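PDB 6A34: putative methylthioribose-1-phosphate isomerase from Pyrococcus horikoshii OT3, which probably catalyses the interconversion of 5-methylthioribose 1-phosphate and 5-methylthioribulose 1-phosphate, an isomerisation step of the methionine salvage pathway. Local coordinates for residues 107-112 and 137-142; 145-150 and 177-182; 246-251 and 286-291; 279-284 and 334-339. All blocks are in the same frame, centred on the assembly; numbering follows the deposited sequence.

Contact 1: residues 107-112 and 137-142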
loop_
_atom_site.group_PDB
_atom_site.type_symbol
_atom_site.label_atom_id
_atom_site.label_comp_id
_atom_site.label_asym_id
_atom_site.label_seq_id
_atom_site.Cartn_x
_atom_site.Cartn_y
_atom_site.Cartn_z
ATOM N N PHE A 107 -28.062 12.627 -7.363
ATOM C CA PHE A 107 -29.470 12.591 -7.058
ATOM C C PHE A 107 -29.877 13.928 -6.433
ATOM O O PHE A 107 -30.830 14.519 -6.874
ATOM C CB PHE A 107 -29.807 11.416 -6.133
ATOM C CG PHE A 107 -31.255 10.991 -6.160
ATOM C CD1 PHE A 107 -32.240 11.764 -5.550
ATOM C CD2 PHE A 107 -31.645 9.814 -6.790
ATOM C CE1 PHE A 107 -33.575 11.375 -5.583
ATOM C CE2 PHE A 107 -32.979 9.421 -6.811
ATOM C CZ PHE A 107 -33.945 10.205 -6.214
ATOM N N TRP A 108 -29.154 14.397 -5.408
ATOM C CA TRP A 108 -29.472 15.699 -4.815
ATOM C C TRP A 108 -29.604 16.746 -5.931
ATOM O O TRP A 108 -30.561 17.492 -5.939
ATOM C CB TRP A 108 -28.435 16.188 -3.797
ATOM C CG TRP A 108 -28.345 15.419 -2.517
ATOM C CD1 TRP A 108 -29.307 14.646 -1.928
ATOM C CD2 TRP A 108 -27.201 15.392 -1.636
ATOM N NE1 TRP A 108 -28.830 14.117 -0.759
ATOM C CE2 TRP A 108 -27.541 14.552 -0.551
ATOM C CE3 TRP A 108 -25.924 15.979 -1.665
ATOM C CZ2 TRP A 108 -26.642 14.292 0.489
ATOM C CZ3 TRP A 108 -25.039 15.714 -0.640
ATOM C CH2 TRP A 108 -25.398 14.883 0.423
ATOM N N ALA A 109 -28.614 16.805 -6.834
ATOM C CA ALA A 109 -28.478 17.919 -7.757
ATOM C C ALA A 109 -29.651 17.928 -8.743
ATOM O O ALA A 109 -30.283 18.981 -8.945
ATOM C CB ALA A 109 -27.162 17.842 -8.478
ATOM N N LEU A 110 -29.928 16.755 -9.324
ATOM C CA LEU A 110 -30.963 16.596 -10.295
ATOM C C LEU A 110 -32.319 16.885 -9.669
ATOM O O LEU A 110 -33.103 17.614 -10.246
ATOM C CB LEU A 110 -30.946 15.179 -10.864
ATOM C CG LEU A 110 -29.755 14.873 -11.761
ATOM C CD1 LEU A 110 -29.810 13.431 -12.253
ATOM C CD2 LEU A 110 -29.689 15.851 -12.925
ATOM N N ASN A 111 -32.582 16.277 -8.516
ATOM C CA ASN A 111 -33.834 16.454 -7.812
ATOM C C ASN A 111 -34.071 17.912 -7.399
ATOM O O ASN A 111 -35.203 18.358 -7.327
ATOM C CB ASN A 111 -33.911 15.573 -6.566
ATOM C CG ASN A 111 -34.913 14.469 -6.773
ATOM O OD1 ASN A 111 -34.591 13.432 -7.358
ATOM N ND2 ASN A 111 -36.146 14.734 -6.371
ATOM N N ARG A 112 -33.011 18.611 -7.015
ATOM C CA ARG A 112 -33.075 20.032 -6.665
ATOM C C ARG A 112 -33.602 20.856 -7.860
ATOM O O ARG A 112 -34.372 21.796 -7.672
ATOM C CB ARG A 112 -31.679 20.509 -6.271
ATOM C CG ARG A 112 -31.587 21.980 -5.895
ATOM C CD ARG A 112 -30.217 22.332 -5.336
ATOM N NE ARG A 112 -30.009 23.774 -5.235
ATOM C CZ ARG A 112 -28.975 24.309 -4.639
ATOM N NH1 ARG A 112 -28.017 23.509 -4.194
ATOM N NH2 ARG A 112 -28.894 25.620 -4.475
ATOM N N TYR A 137 -25.682 26.665 -11.833
ATOM C CA TYR A 137 -24.534 27.459 -11.431
ATOM C C TYR A 137 -24.461 27.514 -9.903
ATOM O O TYR A 137 -23.375 27.542 -9.329
ATOM C CB TYR A 137 -24.539 28.869 -12.025
ATOM C CG TYR A 137 -24.017 28.941 -13.440
ATOM C CD1 TYR A 137 -22.701 28.615 -13.740
ATOM C CD2 TYR A 137 -24.833 29.343 -14.485
ATOM C CE1 TYR A 137 -22.210 28.683 -15.032
ATOM C CE2 TYR A 137 -24.355 29.428 -15.781
ATOM C CZ TYR A 137 -23.045 29.081 -16.056
ATOM O OH TYR A 137 -22.569 29.146 -17.318
ATOM N N LYS A 138 -25.626 27.569 -9.259
ATOM C CA LYS A 138 -25.709 27.645 -7.817
ATOM C C LYS A 138 -25.115 26.371 -7.180
ATOM O O LYS A 138 -24.455 26.467 -6.187
ATOM C CB LYS A 138 -27.163 27.837 -7.380
ATOM C CG LYS A 138 -27.617 29.255 -7.080
ATOM C CD LYS A 138 -29.017 29.191 -6.465
ATOM C CE LYS A 138 -29.739 30.509 -6.288
ATOM N NZ LYS A 138 -31.154 30.250 -5.920
ATOM N N ILE A 139 -25.417 25.200 -7.750
ATOM C CA ILE A 139 -24.929 23.935 -7.259
ATOM C C ILE A 139 -23.396 23.943 -7.312
ATOM O O ILE A 139 -22.737 23.664 -6.319
ATOM C CB ILE A 139 -25.565 22.767 -8.034
ATOM C CG1 ILE A 139 -27.064 22.687 -7.743
ATOM C CG2 ILE A 139 -24.872 21.434 -7.720
ATOM C CD1 ILE A 139 -27.837 21.832 -8.738
ATOM N N ALA A 140 -22.831 24.337 -8.455
ATOM C CA ALA A 140 -21.395 24.348 -8.622
ATOM C C ALA A 140 -20.776 25.350 -7.650
ATOM O O ALA A 140 -19.860 24.972 -6.928
ATOM C CB ALA A 140 -21.000 24.645 -10.041
ATOM N N ASP A 141 -21.294 26.590 -7.624
ATOM C CA ASP A 141 -20.692 27.682 -6.851
ATOM C C ASP A 141 -20.744 27.399 -5.342
ATOM O O ASP A 141 -19.881 27.856 -4.618
ATOM C CB ASP A 141 -21.367 29.034 -7.119
ATOM C CG ASP A 141 -21.228 29.537 -8.549
ATOM O OD1 ASP A 141 -20.262 29.121 -9.228
ATOM O OD2 ASP A 141 -22.138 30.281 -9.000
ATOM N N GLU A 142 -21.793 26.728 -4.877
ATOM C CA GLU A 142 -21.951 26.366 -3.470
ATOM C C GLU A 142 -20.822 25.412 -3.051
ATOM O O GLU A 142 -20.346 25.476 -1.928
ATOM C CB GLU A 142 -23.304 25.687 -3.209
ATOM C CG GLU A 142 -24.422 26.685 -2.929
ATOM C CD GLU A 142 -25.835 26.191 -3.212
ATOM O OE1 GLU A 142 -26.049 24.959 -3.221
ATOM O OE2 GLU A 142 -26.722 27.044 -3.443
#

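Contact 2: residues 145-150 and 177-182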
loop_
_atom_site.group_PDB
_atom_site.type_symbol
_atom_site.label_atom_id
_atom_site.label_comp_id
_atom_site.label_asym_id
_atom_site.label_seq_id
_atom_site.Cartn_x
_atom_site.Cartn_y
_atom_site.Cartn_z
ATOM N N GLU A 145 -17.716 27.435 -2.728
ATOM C CA GLU A 145 -17.622 28.360 -1.600
ATOM C C GLU A 145 -17.556 27.583 -0.278
ATOM O O GLU A 145 -16.925 28.030 0.658
ATOM C CB GLU A 145 -18.623 29.516 -1.684
ATOM C CG GLU A 145 -20.076 29.169 -1.864
ATOM C CD GLU A 145 -20.916 30.303 -2.457
ATOM O OE1 GLU A 145 -22.148 30.247 -2.324
ATOM O OE2 GLU A 145 -20.343 31.217 -3.086
ATOM N N ALA A 146 -18.108 26.377 -0.241
ATOM C CA ALA A 146 -17.951 25.497 0.915
ATOM C C ALA A 146 -16.466 25.165 1.062
ATOM O O ALA A 146 -15.921 25.197 2.145
ATOM C CB ALA A 146 -18.788 24.256 0.747
ATOM N N ASN A 147 -15.800 24.911 -0.062
ATOM C CA ASN A 147 -14.405 24.516 -0.072
ATOM C C ASN A 147 -13.534 25.689 0.373
ATOM O O ASN A 147 -12.566 25.496 1.129
ATOM C CB ASN A 147 -13.985 23.954 -1.429
ATOM C CG ASN A 147 -14.711 22.667 -1.733
ATOM O OD1 ASN A 147 -15.202 22.002 -0.814
ATOM N ND2 ASN A 147 -14.760 22.302 -3.003
ATOM N N LEU A 148 -13.898 26.900 -0.050
ATOM C CA LEU A 148 -13.139 28.063 0.343
ATOM C C LEU A 148 -13.140 28.220 1.873
ATOM O O LEU A 148 -12.104 28.458 2.481
ATOM C CB LEU A 148 -13.735 29.294 -0.324
ATOM C CG LEU A 148 -13.132 29.668 -1.663
ATOM C CD1 LEU A 148 -13.937 30.812 -2.289
ATOM C CD2 LEU A 148 -11.676 30.057 -1.505
ATOM N N ARG A 149 -14.311 28.082 2.480
ATOM C CA ARG A 149 -14.469 28.199 3.920
ATOM C C ARG A 149 -13.679 27.090 4.632
ATOM O O ARG A 149 -12.911 27.380 5.562
ATOM C CB ARG A 149 -15.952 28.151 4.294
ATOM C CG ARG A 149 -16.743 29.396 3.895
ATOM C CD ARG A 149 -18.176 29.402 4.387
ATOM N NE ARG A 149 -18.954 28.205 4.062
ATOM C CZ ARG A 149 -19.787 28.096 3.029
ATOM N NH1 ARG A 149 -19.782 29.029 2.090
ATOM N NH2 ARG A 149 -20.626 27.069 2.954
ATOM N N MET A 150 -13.864 25.834 4.204
ATOM C CA MET A 150 -13.146 24.699 4.809
ATOM C C MET A 150 -11.638 24.979 4.833
ATOM O O MET A 150 -10.990 24.714 5.803
ATOM C CB MET A 150 -13.352 23.412 4.008
ATOM C CG MET A 150 -14.450 22.524 4.507
ATOM S SD MET A 150 -14.676 21.184 3.289
ATOM C CE MET A 150 -16.047 21.802 2.315
ATOM N N LEU A 177 -10.859 23.321 -5.870
ATOM C CA LEU A 177 -9.995 23.573 -4.697
ATOM C C LEU A 177 -9.790 22.313 -3.838
ATOM O O LEU A 177 -8.648 22.043 -3.357
ATOM C CB LEU A 177 -10.573 24.709 -3.842
ATOM C CG LEU A 177 -10.780 26.041 -4.556
ATOM C CD1 LEU A 177 -11.322 27.074 -3.583
ATOM C CD2 LEU A 177 -9.491 26.528 -5.185
ATOM N N GLY A 178 -10.879 21.580 -3.585
ATOM C CA GLY A 178 -10.825 20.378 -2.767
ATOM C C GLY A 178 -11.300 20.637 -1.358
ATOM O O GLY A 178 -11.594 21.764 -1.017
ATOM N N THR A 179 -11.403 19.565 -0.566
ATOM C CA THR A 179 -11.647 19.668 0.858
ATOM C C THR A 179 -10.279 19.763 1.524
ATOM O O THR A 179 -9.842 20.853 1.977
ATOM C CB THR A 179 -12.600 18.559 1.332
ATOM O OG1 THR A 179 -12.113 17.240 1.064
ATOM C CG2 THR A 179 -13.952 18.696 0.663
ATOM N N VAL A 180 -9.585 18.622 1.561
ATOM C CA VAL A 180 -8.197 18.624 1.953
ATOM C C VAL A 180 -7.481 19.656 1.062
ATOM O O VAL A 180 -6.693 20.492 1.518
ATOM C CB VAL A 180 -7.559 17.217 1.819
ATOM C CG1 VAL A 180 -6.041 17.281 1.963
ATOM C CG2 VAL A 180 -8.120 16.214 2.811
ATOM N N GLY A 181 -7.760 19.594 -0.231
ATOM C CA GLY A 181 -7.020 20.421 -1.209
ATOM C C GLY A 181 -7.097 21.913 -0.896
ATOM O O GLY A 181 -6.135 22.633 -1.068
ATOM N N SER A 182 -8.247 22.376 -0.409
ATOM C CA SER A 182 -8.417 23.774 -0.067
ATOM C C SER A 182 -7.530 24.137 1.113
ATOM O O SER A 182 -6.901 25.181 1.125
ATOM C CB SER A 182 -9.839 24.113 0.225
ATOM O OG SER A 182 -9.981 25.518 0.213
#

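Contact 3: residues 246-251 and 286-291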
loop_
_atom_site.group_PDB
_atom_site.type_symbol
_atom_site.label_atom_id
_atom_site.label_comp_id
_atom_site.label_asym_id
_atom_site.label_seq_id
_atom_site.Cartn_x
_atom_site.Cartn_y
_atom_site.Cartn_z
ATOM N N ALA A 246 -13.540 12.792 4.137
ATOM C CA ALA A 246 -14.516 11.833 4.662
ATOM C C ALA A 246 -15.545 11.526 3.584
ATOM O O ALA A 246 -16.090 12.451 2.997
ATOM C CB ALA A 246 -15.185 12.387 5.891
ATOM N N ASP A 247 -15.830 10.241 3.355
ATOM C CA ASP A 247 -16.937 9.880 2.492
ATOM C C ASP A 247 -18.249 10.064 3.270
ATOM O O ASP A 247 -19.230 10.488 2.708
ATOM C CB ASP A 247 -16.695 8.534 1.816
ATOM C CG ASP A 247 -15.513 8.685 0.861
ATOM O OD1 ASP A 247 -15.705 9.264 -0.246
ATOM O OD2 ASP A 247 -14.382 8.319 1.257
ATOM N N ARG A 248 -18.230 9.845 4.582
ATOM C CA ARG A 248 -19.433 9.967 5.370
ATOM C C ARG A 248 -19.090 10.018 6.867
ATOM O O ARG A 248 -18.531 9.084 7.446
ATOM C CB ARG A 248 -20.360 8.794 5.038
ATOM C CG ARG A 248 -21.474 8.587 6.052
ATOM C CD ARG A 248 -22.389 7.453 5.677
ATOM N NE ARG A 248 -23.268 7.946 4.648
ATOM C CZ ARG A 248 -24.413 7.386 4.313
ATOM N NH1 ARG A 248 -25.205 8.020 3.467
ATOM N NH2 ARG A 248 -24.746 6.209 4.826
ATOM N N ILE A 249 -19.482 11.115 7.504
ATOM C CA ILE A 249 -19.388 11.278 8.925
ATOM C C ILE A 249 -20.776 11.028 9.512
ATOM O O ILE A 249 -21.725 11.551 9.000
ATOM C CB ILE A 249 -18.882 12.696 9.247
ATOM C CG1 ILE A 249 -17.574 12.982 8.511
ATOM C CG2 ILE A 249 -18.785 12.891 10.758
ATOM C CD1 ILE A 249 -17.035 14.393 8.666
ATOM N N VAL A 250 -20.872 10.235 10.588
ATOM C CA VAL A 250 -22.145 9.998 11.219
ATOM C C VAL A 250 -22.220 10.793 12.545
ATOM O O VAL A 250 -21.344 11.589 12.847
ATOM C CB VAL A 250 -22.371 8.490 11.361
ATOM C CG1 VAL A 250 -22.384 7.777 10.009
ATOM C CG2 VAL A 250 -21.352 7.862 12.267
ATOM N N ALA A 251 -23.271 10.571 13.339
ATOM C CA ALA A 251 -23.724 11.515 14.378
ATOM C C ALA A 251 -22.743 11.611 15.548
ATOM O O ALA A 251 -22.698 12.656 16.215
ATOM C CB ALA A 251 -25.100 11.134 14.899
ATOM N N MET A 286 -26.565 12.573 9.999
ATOM C CA MET A 286 -27.013 12.624 11.384
ATOM C C MET A 286 -28.081 11.546 11.655
ATOM O O MET A 286 -28.432 11.304 12.805
ATOM C CB MET A 286 -27.542 14.024 11.725
ATOM C CG MET A 286 -27.065 14.499 13.076
ATOM S SD MET A 286 -25.298 14.942 13.087
ATOM C CE MET A 286 -25.441 16.673 13.506
ATOM N N GLU A 287 -28.544 10.860 10.602
ATOM C CA GLU A 287 -29.477 9.725 10.729
ATOM C C GLU A 287 -28.803 8.516 11.394
ATOM O O GLU A 287 -29.476 7.785 12.123
ATOM C CB GLU A 287 -30.011 9.266 9.367
ATOM C CG GLU A 287 -31.491 9.525 9.174
ATOM C CD GLU A 287 -31.831 10.984 8.939
ATOM O OE1 GLU A 287 -31.664 11.796 9.880
ATOM O OE2 GLU A 287 -32.237 11.306 7.804
ATOM N N LEU A 288 -27.520 8.262 11.085
ATOM C CA LEU A 288 -26.793 7.097 11.645
ATOM C C LEU A 288 -26.103 7.513 12.950
ATOM O O LEU A 288 -25.489 8.564 13.014
ATOM C CB LEU A 288 -25.766 6.575 10.634
ATOM C CG LEU A 288 -26.276 6.195 9.242
ATOM C CD1 LEU A 288 -25.133 5.642 8.404
ATOM C CD2 LEU A 288 -27.401 5.165 9.295
ATOM N N LYS A 289 -26.181 6.663 13.976
ATOM C CA LYS A 289 -25.720 7.002 15.315
ATOM C C LYS A 289 -24.210 6.743 15.438
ATOM O O LYS A 289 -23.519 7.451 16.156
ATOM C CB LYS A 289 -26.467 6.184 16.370
ATOM C CG LYS A 289 -27.941 6.538 16.568
ATOM C CD LYS A 289 -28.634 5.611 17.580
ATOM C CE LYS A 289 -30.155 5.591 17.496
ATOM N NZ LYS A 289 -30.748 4.232 17.644
ATOM N N SER A 290 -23.707 5.711 14.756
ATOM C CA SER A 290 -22.341 5.296 14.911
ATOM C C SER A 290 -21.845 4.525 13.681
ATOM O O SER A 290 -22.608 4.132 12.771
ATOM C CB SER A 290 -22.150 4.509 16.180
ATOM O OG SER A 290 -22.294 3.136 15.929
ATOM N N GLY A 291 -20.524 4.361 13.658
ATOM C CA GLY A 291 -19.782 3.769 12.549
ATOM C C GLY A 291 -20.264 2.374 12.190
ATOM O O GLY A 291 -20.288 2.032 11.005
#

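Contact 4: residues 279-284 and 334-339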
loop_
_atom_site.group_PDB
_atom_site.type_symbol
_atom_site.label_atom_id
_atom_site.label_comp_id
_atom_site.label_asym_id
_atom_site.label_seq_id
_atom_site.Cartn_x
_atom_site.Cartn_y
_atom_site.Cartn_z
ATOM N N ALA A 279 -14.647 17.908 5.819
ATOM C CA ALA A 279 -15.787 17.677 4.927
ATOM C C ALA A 279 -16.849 18.754 5.117
ATOM O O ALA A 279 -16.922 19.350 6.190
ATOM C CB ALA A 279 -16.380 16.343 5.197
ATOM N N PRO A 280 -17.708 19.008 4.098
ATOM C CA PRO A 280 -18.837 19.926 4.241
ATOM C C PRO A 280 -19.948 19.292 5.081
ATOM O O PRO A 280 -19.968 18.071 5.215
ATOM C CB PRO A 280 -19.282 20.182 2.792
ATOM C CG PRO A 280 -18.878 18.934 2.045
ATOM C CD PRO A 280 -17.668 18.376 2.770
ATOM N N LEU A 281 -20.841 20.126 5.638
ATOM C CA LEU A 281 -21.998 19.688 6.459
ATOM C C LEU A 281 -22.824 18.587 5.770
ATOM O O LEU A 281 -23.323 17.688 6.434
ATOM C CB LEU A 281 -22.879 20.890 6.803
ATOM C CG LEU A 281 -22.812 21.348 8.261
ATOM C CD1 LEU A 281 -21.380 21.574 8.703
ATOM C CD2 LEU A 281 -23.641 22.602 8.472
ATOM N N SER A 282 -22.938 18.640 4.443
ATOM C CA SER A 282 -23.759 17.731 3.685
ATOM C C SER A 282 -23.192 16.303 3.712
ATOM O O SER A 282 -23.870 15.379 3.280
ATOM C CB SER A 282 -23.922 18.225 2.263
ATOM O OG SER A 282 -22.667 18.281 1.607
ATOM N N SER A 283 -21.954 16.125 4.193
ATOM C CA SER A 283 -21.331 14.784 4.300
ATOM C C SER A 283 -21.571 14.188 5.694
ATOM O O SER A 283 -21.205 13.053 5.944
ATOM C CB SER A 283 -19.847 14.827 3.995
ATOM O OG SER A 283 -19.616 15.419 2.733
ATOM N N ILE A 284 -22.153 14.975 6.604
ATOM C CA ILE A 284 -22.505 14.485 7.907
ATOM C C ILE A 284 -23.926 13.923 7.832
ATOM O O ILE A 284 -24.871 14.653 7.581
ATOM C CB ILE A 284 -22.362 15.583 8.971
ATOM C CG1 ILE A 284 -20.971 16.207 8.949
ATOM C CG2 ILE A 284 -22.720 15.072 10.355
ATOM C CD1 ILE A 284 -20.902 17.521 9.671
ATOM N N ILE A 334 -12.983 18.032 13.553
ATOM C CA ILE A 334 -13.592 17.875 12.252
ATOM C C ILE A 334 -13.734 19.271 11.626
ATOM O O ILE A 334 -14.484 20.110 12.123
ATOM C CB ILE A 334 -14.956 17.166 12.323
ATOM C CG1 ILE A 334 -14.851 15.763 12.911
ATOM C CG2 ILE A 334 -15.592 17.163 10.950
ATOM C CD1 ILE A 334 -16.178 15.039 13.050
ATOM N N ILE A 335 -13.032 19.480 10.515
ATOM C CA ILE A 335 -13.031 20.739 9.828
ATOM C C ILE A 335 -14.200 20.719 8.845
ATOM O O ILE A 335 -14.252 19.851 7.982
ATOM C CB ILE A 335 -11.687 20.996 9.132
ATOM C CG1 ILE A 335 -10.508 20.857 10.090
ATOM C CG2 ILE A 335 -11.698 22.367 8.478
ATOM C CD1 ILE A 335 -9.203 20.553 9.413
ATOM N N THR A 336 -15.152 21.638 9.037
ATOM C CA THR A 336 -16.304 21.768 8.155
ATOM C C THR A 336 -16.331 23.171 7.542
ATOM O O THR A 336 -15.560 24.049 7.911
ATOM C CB THR A 336 -17.645 21.526 8.855
ATOM O OG1 THR A 336 -18.020 22.731 9.516
ATOM C CG2 THR A 336 -17.618 20.350 9.800
ATOM N N ASP A 337 -17.259 23.358 6.601
ATOM C CA ASP A 337 -17.417 24.637 5.895
ATOM C C ASP A 337 -18.135 25.639 6.809
ATOM O O ASP A 337 -18.319 26.770 6.390
ATOM C CB ASP A 337 -18.191 24.455 4.591
ATOM C CG ASP A 337 -19.604 23.941 4.806
ATOM O OD1 ASP A 337 -19.756 22.828 5.374
ATOM O OD2 ASP A 337 -20.544 24.661 4.408
ATOM N N ARG A 338 -18.496 25.227 8.038
ATOM C CA ARG A 338 -19.122 26.137 9.022
ATOM C C ARG A 338 -18.335 26.128 10.337
ATOM O O ARG A 338 -18.876 26.405 11.367
ATOM C CB ARG A 338 -20.600 25.773 9.218
ATOM C CG ARG A 338 -21.466 25.945 7.966
ATOM C CD ARG A 338 -21.515 27.393 7.443
ATOM N NE ARG A 338 -22.366 27.644 6.264
ATOM C CZ ARG A 338 -22.361 28.770 5.529
ATOM N NH1 ARG A 338 -21.635 29.816 5.896
ATOM N NH2 ARG A 338 -23.069 28.836 4.414
ATOM N N GLY A 339 -17.036 25.831 10.275
ATOM C CA GLY A 339 -16.176 25.861 11.449
ATOM C C GLY A 339 -15.732 24.466 11.862
ATOM O O GLY A 339 -16.197 23.453 11.296
#

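Contact 1: residues 107-112 and 137-142
Arg112 and Glu142 meet end to end between two helices that run roughly antiparallel, at 145° to one another. The short segment axes come no nearer than 11.0 Å, so long side chains bridge much of the gap. Arg112 leaves its helix with CG anti to the backbone N and stays extended to NE. This delivers the guanidinium end-on to the carboxylate. Arg112 NH1 donates to Glu142 OE1 at 2.6 Å. Arg112 NH2 donates to Glu142 OE2 at 2.8 Å. Both oxygens use their syn lone pairs, and both lie close to the guanidinium plane. The two flat groups are only 17° from coplanar. This bidentate salt bridge therefore fixes the rotation of both ends. Ile139 comes in over one face of the guanidinium, its CG1 lying 3.8 Å from Arg112 NH1. The CD1 of Ile139 turns to the small residue of the other helix and meets Ala109 CB at 4.1 Å. Lys138 CB lies obliquely to the guanidinium, 4.0 Å from Arg112 NH2, while the rest of the extended lysine chain heads off from the partner helix. A leucine at Arg112 would take away both bonds to Glu142 and would probably weaken the tie between the helices. Arg112 NE has a second acidic partner in Glu135. The contact joins helix 104-119 to the long helix 125-157 near the surface. Leu110 packs on helices 59-76 and 82-97, and Ala140 also touches helix 59-76, so the pair belongs to a helical bundle.

Contact 2: residues 145-150 and 177-182
One face of the Arg149 guanidinium lies against Ala146 CA of its own helix, offset toward the rim of the group, and its NH2 forms a salt bridge with Asp337. Gly178 O lies over one face of the other flat group, the carboxamide of Asn147, 3.3 Å from Asn147 CG. Asn147 OD1 is 3.8 Å from Thr179 CG2. The main polar partner of the amide is His176, whose O accepts from ND2. Asn147 also serves through its backbone: Ser182 OG donates to Asn147 O at 2.7 Å. The hydroxyl is anti to the backbone N of Ser182 and approaches from above the carbonyl plane. The Leu148 and Leu177 side chains cross obliquely, with Leu148 CD2 3.7 Å from Leu177 CD1. Met150, bent at chi3, runs alongside Thr179 and places SD 3.7 Å from Thr179 CG2. Gly178 has phi 100° and psi 174°, angles that leave no room for a side chain beside the preceding carbonyl oxygen, so glycine is needed. The contact seats the start of helix 180-189 against helix 125-157. Leu148 and Leu177 also pack on helix 7-10, while Met150 and Val180 reach strand 275-278 of the central sheet.

Contact 3: residues 246-251 and 286-291
A change of partner marks this contact: the chain through strand 248-250 pairs first with strand 284-285, then with the loop that follows it. Ile249 makes backbone bonds to Ser283 and Asp285. Two residues on, Ala251 N donates instead to Leu288 O, at 3.0 Å and nearly along the C=O axis. The same oxygen is tightly packed, for Ala251 CB lies only 3.2 Å from Leu288 O. Val250 wedges into the loop with both methyl groups. Its CG1, beside the backbone N, touches Leu288 CB at 3.6 Å. Its CG2, in the crowded position between N and the carbonyl carbon, rests against the backbone of Ser290, 3.7 Å from Ser290 C. An alanine at Val250 would remove both methyls and would probably loosen the fit of the loop around Leu288 and Ser290. Arg248 crosses Leu288 at about a right angle. Its chain bends at chi3, and its NH2 lies 3.6 Å from Leu288 CD1; Asp285 makes a long, weak ion pair with that nitrogen. On the far end, Met286 SD lies 4.0 Å from Ala251 CA. Asp247, the predicted proton donor, precedes Arg248, and the two share Ala256 as their partner on the next strand, a classic beta bulge. The probable catalytic residue thus sits just ahead of the strand whose other end holds this loop. Strand 248-250 lies between strands 284-285 and 255-258 of the small mixed sheet, while Met286 packs on helix 345-354.

Contact 4: residues 279-284 and 334-339
Here the loop after strand 275-278 of the Rossmann-like sheet meets a beta hairpin with a two-residue loop, whose type I turn runs from Thr336 to Gly339. Ala279 extends the parallel pairing: its N donates to Ile335 O at 2.9 Å, nearly along the C=O axis. Its own oxygen takes a CA-H...O contact from Thr336 CA at 3.2 Å. Pro280 follows, and its CA lies 3.2 Å from Asp337 OD1. Leu281 opens a short 3-10 segment, and its N donates to the same OD1 at 2.9 Å, on the syn lone pair. Asp337 CG sits between the backbone N and the carbonyl carbon, which turns the carboxylate to this N-H. The other oxygen, OD2, forms a salt bridge with Arg149 of helix 125-157, so the buried carboxylate is held from two directions. The branches of Leu281 spread over the hairpin: CD1 lies 3.6 Å from Thr336 OG1, the two side chains crossing obliquely, and CD2 meets Arg338 CG at 4.0 Å. Thr336 OG1 accepts from Arg338 N in an ST turn and donates to Gly339 O, which braces the turn that Leu281 packs on. Last comes Ile284, its CD1 4.3 Å from Thr336 CG2.

In the fold
The contacts come in series, except that contacts 3 and 4 alternate their segments. Contacts 1 and 2 share helix 125-157, their centres 17 Å apart. This helix links the helical part to the seven-stranded sheet. Contacts 2 and 4 are the closest pair, centres 10 Å apart, and the Arg149-Asp337 salt bridge joins them. Contacts 3 and 4, centres 12 Å apart, meet where Ile249 packs on Ala279, Ile284 and Ile334, joining the small sheet to the large one. Trp108 of contact 1 touches Ser282 of contact 4. Contact 3 holds Asp247, the predicted proton donor. The side chains of Thr179 (contact 2) and Ala279 (contact 4) lie about 9 Å from its own, so these contacts probably border the active site.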